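PDB 5FOO: 6-phospho-beta-d glycosidase from Streptococcus pyogenes, which probably hydrolyses the beta-glycosidic bond of 6-phosphorylated beta-glucosides, as expected of a 6-phospho-beta-glucosidase of glycoside hydrolase family 1. Local coordinates for residues W160-E165 / L198-V203; I219-N224 / N289-L294; V192-A197 / E281-I286. The protein carries 1 engineered substitution. All coordinates share one frame; numbering follows the deposited sequence.

Interaction 1 (W160-E165 / L198-V203). With JAZ (6-phosphocyclophellitol), chain G.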
loop_
_atom_site.group_PDB
_atom_site.type_symbol
_atom_site.label_atom_id
_atom_site.label_comp_id
_atom_site.label_asym_id
_atom_site.label_seq_id
_atom_site.Cartn_x
_atom_site.Cartn_y
_atom_site.Cartn_z
ATOM N N TRP A 160 -0.115 9.119 -10.073
ATOM C CA TRP A 160 -1.306 8.813 -9.362
ATOM C C TRP A 160 -1.440 7.277 -9.156
ATOM O O TRP A 160 -1.086 6.500 -10.034
ATOM C CB TRP A 160 -2.499 9.299 -10.175
ATOM C CG TRP A 160 -2.658 10.746 -10.284
ATOM C CD1 TRP A 160 -2.267 11.537 -11.352
ATOM C CD2 TRP A 160 -3.262 11.617 -9.344
ATOM N NE1 TRP A 160 -2.601 12.854 -11.111
ATOM C CE2 TRP A 160 -3.239 12.929 -9.899
ATOM C CE3 TRP A 160 -3.809 11.446 -8.075
ATOM C CZ2 TRP A 160 -3.750 14.037 -9.219
ATOM C CZ3 TRP A 160 -4.340 12.564 -7.426
ATOM C CH2 TRP A 160 -4.271 13.833 -7.990
ATOM N N PHE A 161 -2.018 6.888 -8.029
ATOM C CA PHE A 161 -2.291 5.507 -7.710
ATOM C C PHE A 161 -3.680 5.360 -7.119
ATOM O O PHE A 161 -4.101 6.162 -6.323
ATOM C CB PHE A 161 -1.165 4.973 -6.814
ATOM C CG PHE A 161 0.133 4.806 -7.539
ATOM C CD1 PHE A 161 0.389 3.667 -8.280
ATOM C CD2 PHE A 161 1.060 5.823 -7.549
ATOM C CE1 PHE A 161 1.554 3.540 -9.036
ATOM C CE2 PHE A 161 2.252 5.700 -8.280
ATOM C CZ PHE A 161 2.494 4.577 -9.025
ATOM N N VAL A 162 -4.421 4.337 -7.538
ATOM C CA VAL A 162 -5.824 4.283 -7.173
ATOM C C VAL A 162 -6.008 3.682 -5.744
ATOM O O VAL A 162 -6.734 4.250 -4.947
ATOM C CB VAL A 162 -6.700 3.510 -8.194
ATOM C CG1 VAL A 162 -8.171 3.529 -7.718
ATOM C CG2 VAL A 162 -6.665 4.157 -9.584
ATOM N N HIS A 163 -5.359 2.548 -5.459
ATOM C CA HIS A 163 -5.410 1.932 -4.145
ATOM C C HIS A 163 -4.006 1.560 -3.683
ATOM O O HIS A 163 -3.098 1.296 -4.491
ATOM C CB HIS A 163 -6.160 0.596 -4.182
ATOM C CG HIS A 163 -7.530 0.624 -4.791
ATOM N ND1 HIS A 163 -8.593 1.217 -4.181
ATOM C CD2 HIS A 163 -8.018 0.039 -5.890
ATOM C CE1 HIS A 163 -9.686 1.043 -4.893
ATOM N NE2 HIS A 163 -9.358 0.340 -5.950
ATOM N N ASN A 164 -3.851 1.481 -2.364
ATOM C CA ASN A 164 -2.822 0.683 -1.763
ATOM C C ASN A 164 -3.390 -0.675 -1.367
ATOM O O ASN A 164 -4.330 -0.748 -0.565
ATOM C CB ASN A 164 -2.298 1.374 -0.516
ATOM C CG ASN A 164 -1.259 0.540 0.198
ATOM O OD1 ASN A 164 -0.077 0.558 -0.155
ATOM N ND2 ASN A 164 -1.697 -0.205 1.197
ATOM N N GLU A 165 -2.823 -1.719 -1.919
ATOM C CA GLU A 165 -3.098 -3.114 -1.545
ATOM C C GLU A 165 -4.567 -3.437 -1.324
ATOM O O GLU A 165 -5.022 -3.709 -0.180
ATOM C CB GLU A 165 -2.276 -3.534 -0.333
ATOM C CG GLU A 165 -0.788 -3.418 -0.483
ATOM C CD GLU A 165 -0.045 -3.493 0.901
ATOM O OE1 GLU A 165 -0.259 -2.684 1.917
ATOM O OE2 GLU A 165 0.812 -4.372 0.944
ATOM N N LEU A 198 -12.781 -3.146 -10.429
ATOM C CA LEU A 198 -13.655 -2.339 -11.241
ATOM C C LEU A 198 -13.470 -0.851 -10.924
ATOM O O LEU A 198 -13.419 -0.032 -11.849
ATOM C CB LEU A 198 -15.117 -2.707 -11.062
ATOM C CG LEU A 198 -16.142 -1.810 -11.812
ATOM C CD1 LEU A 198 -16.001 -1.941 -13.311
ATOM C CD2 LEU A 198 -17.541 -2.189 -11.398
ATOM N N ALA A 199 -13.384 -0.504 -9.648
ATOM C CA ALA A 199 -13.047 0.869 -9.254
ATOM C C ALA A 199 -11.720 1.356 -9.804
ATOM O O ALA A 199 -11.611 2.485 -10.190
ATOM C CB ALA A 199 -13.059 1.006 -7.749
ATOM N N THR A 200 -10.736 0.491 -9.840
ATOM C CA THR A 200 -9.432 0.808 -10.413
ATOM C C THR A 200 -9.591 1.250 -11.892
ATOM O O THR A 200 -9.091 2.312 -12.302
ATOM C CB THR A 200 -8.476 -0.360 -10.325
ATOM O OG1 THR A 200 -8.328 -0.799 -8.961
ATOM C CG2 THR A 200 -7.068 0.038 -10.829
ATOM N N ALA A 201 -10.338 0.454 -12.646
ATOM C CA ALA A 201 -10.555 0.704 -14.074
ATOM C C ALA A 201 -11.409 1.945 -14.329
ATOM O O ALA A 201 -11.093 2.721 -15.225
ATOM C CB ALA A 201 -11.183 -0.514 -14.727
ATOM N N LYS A 202 -12.437 2.176 -13.513
ATOM C CA LYS A 202 -13.214 3.369 -13.597
ATOM C C LYS A 202 -12.476 4.657 -13.226
ATOM O O LYS A 202 -12.710 5.712 -13.833
ATOM C CB LYS A 202 -14.501 3.244 -12.792
ATOM C CG LYS A 202 -15.426 2.206 -13.386
ATOM C CD LYS A 202 -16.823 2.270 -12.788
ATOM C CE LYS A 202 -17.666 3.106 -13.721
ATOM N NZ LYS A 202 -19.013 3.296 -13.169
ATOM N N VAL A 203 -11.580 4.587 -12.250
ATOM C CA VAL A 203 -10.800 5.755 -11.879
ATOM C C VAL A 203 -9.806 6.057 -13.004
ATOM O O VAL A 203 -9.585 7.239 -13.364
ATOM C CB VAL A 203 -10.104 5.604 -10.496
ATOM C CG1 VAL A 203 -9.146 6.750 -10.274
ATOM C CG2 VAL A 203 -11.212 5.661 -9.430
HETATM C C2 JAZ G . 1.749 -0.360 7.022
HETATM C C3 JAZ G . 1.397 0.295 5.670
HETATM C C4 JAZ G . 1.159 -0.768 4.603
HETATM C C5 JAZ G . 2.361 -1.680 4.409
HETATM C C6 JAZ G . 2.814 -2.253 5.734
HETATM C C7 JAZ G . 3.018 -1.176 6.800
HETATM C C8 JAZ G . 3.616 -1.738 8.087
HETATM O O9 JAZ G . 2.675 -2.666 8.621
HETATM P P10 JAZ G . 2.596 -2.862 10.196
HETATM O O11 JAZ G . 1.490 -3.841 10.373
HETATM O O12 JAZ G . 2.549 -1.570 10.899
HETATM O O13 JAZ G . 3.888 -3.431 10.588
HETATM O O14 JAZ G . 1.890 -3.261 6.165
HETATM O O15 JAZ G . 2.042 0.634 8.010
HETATM O O16 JAZ G . 0.210 1.021 5.867
HETATM O O17 JAZ G . 0.805 -0.153 3.376
#
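Ala-199, on the inward face of helix 186-208, puts its CB near the plane of the His-163 imidazole, 4.2 Å from NE2 at the ring edge. One residue on, Thr-200 presents OG1 to the same edge, 3.2 Å from His-163 CD2. Its chi1 of -56° sets OG1 beside the backbone N, and from there the hydroxyl bonds to Leu-196 O one turn back in the helix. His-163 NE2 bonds to that same carbonyl, while ND1 pairs with His-118, so both ring nitrogens have partners. The CA of Thr-200 lies against Val-162, 4.0 Å from its CG1. That methyl does double duty, because it also sits 3.8 Å above the centre of the His-163 ring and covers one face of it. Val-203, a turn further along, meets Val-162 tip to tip, with its CG1 3.7 Å from Val-162 CG2. The chain turns a corner at Val-162, where the inner barrel strand 159-161 gives way to the short strand 163-164 leading to the ligand. There Asn-164 ND2 donates to Glu-165 OE1 (3.0 Å), meeting it on the anti side, and makes a weak bond to O17 of 6-phosphocyclophellitol. O17 in turn donates to Glu-165 OE1, 3.1 Å away. Asn-Glu at this place matches the family 1 signature whose glutamate usually serves as acid/base. The helix thus packs against the valine and fixes the histidine ring immediately before the two pocket residues, consistent with second-shell positioning of them.

Interaction 2 (I219-N224 / N289-L294)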
loop_
_atom_site.group_PDB
_atom_site.type_symbol
_atom_site.label_atom_id
_atom_site.label_comp_id
_atom_site.label_asym_id
_atom_site.label_seq_id
_atom_site.Cartn_x
_atom_site.Cartn_y
_atom_site.Cartn_z
ATOM N N ILE A 219 -0.986 6.800 -14.251
ATOM C CA ILE A 219 -1.870 6.290 -13.251
ATOM C C ILE A 219 -1.749 4.813 -13.165
ATOM O O ILE A 219 -1.614 4.139 -14.177
ATOM C CB ILE A 219 -3.321 6.696 -13.457
ATOM C CG1 ILE A 219 -4.153 6.248 -12.253
ATOM C CG2 ILE A 219 -3.877 6.217 -14.798
ATOM C CD1 ILE A 219 -5.393 7.034 -12.103
ATOM N N GLY A 220 -1.674 4.330 -11.921
ATOM C CA GLY A 220 -1.519 2.930 -11.670
ATOM C C GLY A 220 -2.208 2.539 -10.406
ATOM O O GLY A 220 -3.178 3.183 -9.984
ATOM N N THR A 221 -1.755 1.418 -9.847
ATOM C CA THR A 221 -2.255 0.949 -8.554
ATOM C C THR A 221 -1.079 0.350 -7.809
ATOM O O THR A 221 -0.028 0.168 -8.397
ATOM C CB THR A 221 -3.471 0.008 -8.722
ATOM O OG1 THR A 221 -4.103 -0.168 -7.449
ATOM C CG2 THR A 221 -3.038 -1.372 -9.307
ATOM N N ILE A 222 -1.222 0.126 -6.498
ATOM C CA ILE A 222 -0.156 -0.422 -5.670
ATOM C C ILE A 222 -0.589 -1.793 -5.194
ATOM O O ILE A 222 -1.570 -1.935 -4.450
ATOM C CB ILE A 222 0.185 0.511 -4.495
ATOM C CG1 ILE A 222 0.673 1.887 -4.982
ATOM C CG2 ILE A 222 1.241 -0.100 -3.589
ATOM C CD1 ILE A 222 0.527 2.966 -3.933
ATOM N N LEU A 223 0.156 -2.793 -5.601
ATOM C CA LEU A 223 -0.213 -4.178 -5.414
ATOM C C LEU A 223 0.903 -4.937 -4.710
ATOM O O LEU A 223 1.909 -4.343 -4.402
ATOM C CB LEU A 223 -0.571 -4.839 -6.735
ATOM C CG LEU A 223 -1.686 -4.218 -7.537
ATOM C CD1 LEU A 223 -1.928 -5.026 -8.787
ATOM C CD2 LEU A 223 -2.982 -4.079 -6.761
ATOM N N ASN A 224 0.653 -6.210 -4.356
ATOM C CA ASN A 224 1.672 -7.173 -3.839
ATOM C C ASN A 224 1.960 -8.208 -4.909
ATOM O O ASN A 224 1.043 -8.784 -5.561
ATOM C CB ASN A 224 1.168 -7.891 -2.607
ATOM C CG ASN A 224 1.516 -7.156 -1.292
ATOM O OD1 ASN A 224 2.607 -7.376 -0.706
ATOM N ND2 ASN A 224 0.562 -6.329 -0.780
ATOM N N ASN A 289 -9.153 -0.195 -19.550
ATOM C CA ASN A 289 -8.658 0.823 -18.602
ATOM C C ASN A 289 -7.730 0.157 -17.627
ATOM O O ASN A 289 -8.143 -0.271 -16.520
ATOM C CB ASN A 289 -9.809 1.465 -17.906
ATOM C CG ASN A 289 -10.680 2.269 -18.853
ATOM O OD1 ASN A 289 -11.749 1.838 -19.348
ATOM N ND2 ASN A 289 -10.242 3.437 -19.098
ATOM N N ARG A 290 -6.502 -0.014 -18.101
ATOM C CA ARG A 290 -5.445 -0.728 -17.384
ATOM C C ARG A 290 -4.297 0.260 -16.986
ATOM O O ARG A 290 -4.203 1.374 -17.486
ATOM C CB ARG A 290 -4.906 -1.852 -18.272
ATOM C CG ARG A 290 -5.978 -2.794 -18.826
ATOM C CD ARG A 290 -5.434 -3.696 -19.969
ATOM N NE ARG A 290 -5.064 -2.877 -21.157
ATOM C CZ ARG A 290 -3.832 -2.673 -21.620
ATOM N NH1 ARG A 290 -2.769 -3.290 -21.084
ATOM N NH2 ARG A 290 -3.667 -1.871 -22.679
ATOM N N VAL A 291 -3.431 -0.163 -16.085
ATOM C CA VAL A 291 -2.468 0.746 -15.479
ATOM C C VAL A 291 -1.365 1.172 -16.452
ATOM O O VAL A 291 -1.049 0.434 -17.338
ATOM C CB VAL A 291 -1.816 0.114 -14.243
ATOM C CG1 VAL A 291 -2.868 -0.243 -13.172
ATOM C CG2 VAL A 291 -0.918 -1.063 -14.616
ATOM N N ASP A 292 -0.769 2.343 -16.260
ATOM C CA ASP A 292 0.505 2.764 -16.993
ATOM C C ASP A 292 1.709 2.135 -16.329
ATOM O O ASP A 292 2.726 1.835 -16.947
ATOM C CB ASP A 292 0.657 4.283 -16.890
ATOM C CG ASP A 292 -0.469 4.985 -17.549
ATOM O OD1 ASP A 292 -0.672 4.572 -18.685
ATOM O OD2 ASP A 292 -1.168 5.892 -17.009
ATOM N N TYR A 293 1.587 1.927 -15.025
ATOM C CA TYR A 293 2.673 1.439 -14.215
ATOM C C TYR A 293 2.154 0.931 -12.858
ATOM O O TYR A 293 0.959 1.074 -12.551
ATOM C CB TYR A 293 3.759 2.517 -14.057
ATOM C CG TYR A 293 3.450 3.821 -13.417
ATOM C CD1 TYR A 293 2.240 4.122 -12.852
ATOM C CD2 TYR A 293 4.461 4.794 -13.336
ATOM C CE1 TYR A 293 2.002 5.321 -12.251
ATOM C CE2 TYR A 293 4.230 6.018 -12.754
ATOM C CZ TYR A 293 3.014 6.251 -12.166
ATOM O OH TYR A 293 2.771 7.462 -11.577
ATOM N N LEU A 294 3.024 0.303 -12.083
ATOM C CA LEU A 294 2.620 -0.263 -10.786
ATOM C C LEU A 294 3.537 0.164 -9.700
ATOM O O LEU A 294 4.758 0.356 -9.909
ATOM C CB LEU A 294 2.654 -1.772 -10.793
ATOM C CG LEU A 294 1.547 -2.450 -11.597
ATOM C CD1 LEU A 294 1.944 -3.901 -11.791
ATOM C CD2 LEU A 294 0.148 -2.315 -11.016
#
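Asp-292 grips Ile-219 twice. Its backbone N donates to Ile-219 O at 2.9 Å, nearly in line with the carbonyl, and its carboxylate reaches back so that OD2 receives Ile-219 N, also at 2.9 Å, on the anti lone pair with an N-H...O angle of 161°. A chi1 of -62° puts CG beside the aspartate's own N, and carboxylate and N-H lie on the same side, toward Ile-219; Ile-219 CG2 lies against OD2 at 3.5 Å. Next along, Gly-220 CA approaches Tyr-293 O to 3.2 Å in a CA-H...O contact, and Val-291 CG1 covers the same CA from another side at 3.8 Å. Asp-292 and Val-291 belong to the loop leading into strand 293-297, the parallel neighbour of strand 218-224; these are the sixth and fifth strands of the closed (beta/alpha)8 barrel. Further up, Thr-221 and Leu-294 lie side by side and point the same way, Thr-221 CG2 touching Leu-294 CD2 at 3.7 Å. Leu-223 CD1 extends this apolar patch to Leu-294 CD2 at 4.1 Å, and Met-253 of helix 235-258 packs on both leucines. Tyr-293 turns toward the other face: a chi1 of 61° puts CG between the backbone N and carbonyl carbon, and the ring edge faces Gly-220 N, nearly in plane, with CE1 3.8 Å from it. In the next shell, Arg-208 forms a salt bridge to Asp-292 OD1 and a hydrogen bond to Arg-290 O. The Tyr-293 hydroxyl pairs with Asp-159, and its ring meets those of Phe-161 and Phe-411.

Interaction 3 (V192-A197 / E281-I286)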
loop_
_atom_site.group_PDB
_atom_site.type_symbol
_atom_site.label_atom_id
_atom_site.label_comp_id
_atom_site.label_asym_id
_atom_site.label_seq_id
_atom_site.Cartn_x
_atom_site.Cartn_y
_atom_site.Cartn_z
ATOM N N VAL A 192 -16.290 -7.716 -3.031
ATOM C CA VAL A 192 -15.414 -6.579 -2.737
ATOM C C VAL A 192 -14.161 -6.550 -3.614
ATOM O O VAL A 192 -13.823 -5.472 -4.123
ATOM C CB VAL A 192 -15.102 -6.483 -1.231
ATOM C CG1 VAL A 192 -13.973 -5.517 -0.886
ATOM C CG2 VAL A 192 -16.361 -5.985 -0.490
ATOM N N ALA A 193 -13.502 -7.708 -3.808
ATOM C CA ALA A 193 -12.347 -7.792 -4.668
ATOM C C ALA A 193 -12.684 -7.389 -6.115
ATOM O O ALA A 193 -11.978 -6.575 -6.705
ATOM C CB ALA A 193 -11.760 -9.173 -4.624
ATOM N N TYR A 194 -13.781 -7.927 -6.663
ATOM C CA TYR A 194 -14.206 -7.489 -7.998
ATOM C C TYR A 194 -14.484 -5.968 -8.015
ATOM O O TYR A 194 -14.086 -5.263 -8.956
ATOM C CB TYR A 194 -15.437 -8.251 -8.470
ATOM C CG TYR A 194 -16.066 -7.726 -9.730
ATOM C CD1 TYR A 194 -16.986 -6.742 -9.691
ATOM C CD2 TYR A 194 -15.711 -8.257 -10.966
ATOM C CE1 TYR A 194 -17.560 -6.249 -10.868
ATOM C CE2 TYR A 194 -16.268 -7.799 -12.149
ATOM C CZ TYR A 194 -17.174 -6.777 -12.101
ATOM O OH TYR A 194 -17.678 -6.355 -13.253
ATOM N N ASN A 195 -15.133 -5.464 -6.955
ATOM C CA ASN A 195 -15.558 -4.080 -6.945
ATOM C C ASN A 195 -14.339 -3.144 -6.862
ATOM O O ASN A 195 -14.315 -2.098 -7.508
ATOM C CB ASN A 195 -16.554 -3.790 -5.828
ATOM C CG ASN A 195 -17.945 -4.373 -6.092
ATOM O OD1 ASN A 195 -18.259 -4.917 -7.174
ATOM N ND2 ASN A 195 -18.787 -4.261 -5.087
ATOM N N LEU A 196 -13.305 -3.550 -6.123
ATOM C CA LEU A 196 -12.041 -2.774 -6.062
ATOM C C LEU A 196 -11.292 -2.705 -7.395
ATOM O O LEU A 196 -10.756 -1.635 -7.794
ATOM C CB LEU A 196 -11.164 -3.314 -4.949
ATOM C CG LEU A 196 -11.707 -2.969 -3.573
ATOM C CD1 LEU A 196 -10.991 -3.838 -2.557
ATOM C CD2 LEU A 196 -11.486 -1.519 -3.219
ATOM N N ALA A 197 -11.292 -3.831 -8.100
ATOM C CA ALA A 197 -10.698 -3.915 -9.432
ATOM C C ALA A 197 -11.462 -3.079 -10.472
ATOM O O ALA A 197 -10.846 -2.424 -11.272
ATOM C CB ALA A 197 -10.653 -5.344 -9.896
ATOM N N GLU A 281 -20.513 -4.927 -19.612
ATOM C CA GLU A 281 -20.039 -3.521 -19.755
ATOM C C GLU A 281 -18.876 -3.233 -18.781
ATOM O O GLU A 281 -17.886 -2.596 -19.092
ATOM C CB GLU A 281 -21.196 -2.523 -19.474
ATOM C CG GLU A 281 -22.402 -2.524 -20.446
ATOM C CD GLU A 281 -23.336 -3.789 -20.384
ATOM O OE1 GLU A 281 -23.488 -4.499 -19.340
ATOM O OE2 GLU A 281 -23.936 -4.093 -21.434
ATOM N N GLU A 282 -18.996 -3.767 -17.585
ATOM C CA GLU A 282 -17.969 -3.643 -16.546
ATOM C C GLU A 282 -16.766 -4.383 -16.953
ATOM O O GLU A 282 -15.698 -3.787 -16.917
ATOM C CB GLU A 282 -18.427 -4.124 -15.169
ATOM C CG GLU A 282 -19.534 -3.256 -14.595
ATOM C CD GLU A 282 -20.166 -3.845 -13.328
ATOM O OE1 GLU A 282 -19.736 -4.931 -12.872
ATOM O OE2 GLU A 282 -21.118 -3.248 -12.806
ATOM N N LEU A 283 -16.919 -5.605 -17.463
ATOM C CA LEU A 283 -15.756 -6.350 -17.932
ATOM C C LEU A 283 -14.969 -5.688 -19.099
ATOM O O LEU A 283 -13.726 -5.781 -19.166
ATOM C CB LEU A 283 -16.102 -7.795 -18.288
ATOM C CG LEU A 283 -16.573 -8.604 -17.057
ATOM C CD1 LEU A 283 -17.208 -9.957 -17.424
ATOM C CD2 LEU A 283 -15.458 -8.782 -16.057
ATOM N N ALA A 284 -15.698 -5.033 -19.989
ATOM C CA ALA A 284 -15.086 -4.289 -21.102
ATOM C C ALA A 284 -14.406 -3.007 -20.582
ATOM O O ALA A 284 -13.311 -2.663 -21.050
ATOM C CB ALA A 284 -16.144 -3.958 -22.163
ATOM N N LEU A 285 -14.999 -2.343 -19.584
ATOM C CA LEU A 285 -14.343 -1.167 -18.932
ATOM C C LEU A 285 -13.017 -1.601 -18.351
ATOM O O LEU A 285 -12.004 -0.947 -18.582
ATOM C CB LEU A 285 -15.237 -0.520 -17.863
ATOM C CG LEU A 285 -15.623 0.950 -17.869
ATOM C CD1 LEU A 285 -15.715 1.522 -19.279
ATOM C CD2 LEU A 285 -16.964 1.167 -17.147
ATOM N N ILE A 286 -12.968 -2.766 -17.696
ATOM C CA ILE A 286 -11.739 -3.287 -17.107
ATOM C C ILE A 286 -10.696 -3.624 -18.190
ATOM O O ILE A 286 -9.523 -3.319 -18.033
ATOM C CB ILE A 286 -12.029 -4.487 -16.138
ATOM C CG1 ILE A 286 -12.862 -4.020 -14.944
ATOM C CG2 ILE A 286 -10.745 -5.143 -15.673
ATOM C CD1 ILE A 286 -13.528 -5.131 -14.102
#
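Tyr-194 spans the gap between two helices and ends on Glu-282, where the packing is tight. The phenol OH donates to Glu-282 OE1 at 2.5 Å, a length short enough to be read with caution, and uses the anti lone pair of that oxygen. OE1 lies near the plane of the ring at its edge, with the ring and carboxylate planes 39° apart, and the two side chains cross at about a right angle. The Tyr-194 OH is also modelled 3.0 Å from Glu-282 CB, closer than usual, and the local fit is doubtful to that extent. On Tyr-194 a chi1 of 171° places CG anti to the backbone N, the start of the ring's reach across to helix 280-288. Lys-136 forms a salt bridge to the same OE1, so this oxygen takes both a phenol and an ammonium, which would be expected to favour a charged carboxylate. Stacking with Trp-276 further restrains the tyrosine ring.

Away from this bond the contact is slacker. Leu-283 CD2 meets the other edge of the ring at Tyr-194 CE2, 4.1 Å away; the leucine itself is exposed, whereas Ile-286 beside it is buried. Ile-286 CD1 approaches the same CE2 obliquely at 4.3 Å, and its CG1 comes no nearer than 4.5 Å to Ala-197 O. The short helical segments pass 11.6 Å apart at 53°, a spacing wide enough for a tyrosine to lie between them. The contact joins helix 186-208, which precedes barrel strand 218-224, to helix 280-288, the last of the helices between that strand and 293-297, on the outside of the (beta/alpha)8 barrel of glycoside hydrolase family 1.

In the fold
From the N terminus, interaction 1 opens on strand 159-161 and closes at 198-203, folding helix 186-208 back onto the strand end that leads to the ligand. Interaction 3 opens earlier on that helix, at 192-197, before interaction 1 has closed, so the two cross. It runs on to 281-286, and interaction 2 opens inside this span at 219-224 and closes just beyond it at 289-294; interactions 2 and 3 therefore cross as well, whereas 1 and 2 stand in series. Glu-165 and Asn-224 join 1 to 2, and His-163 to Leu-196 joins 1 to 3. Together they tie three successive barrel strands to two outer helices.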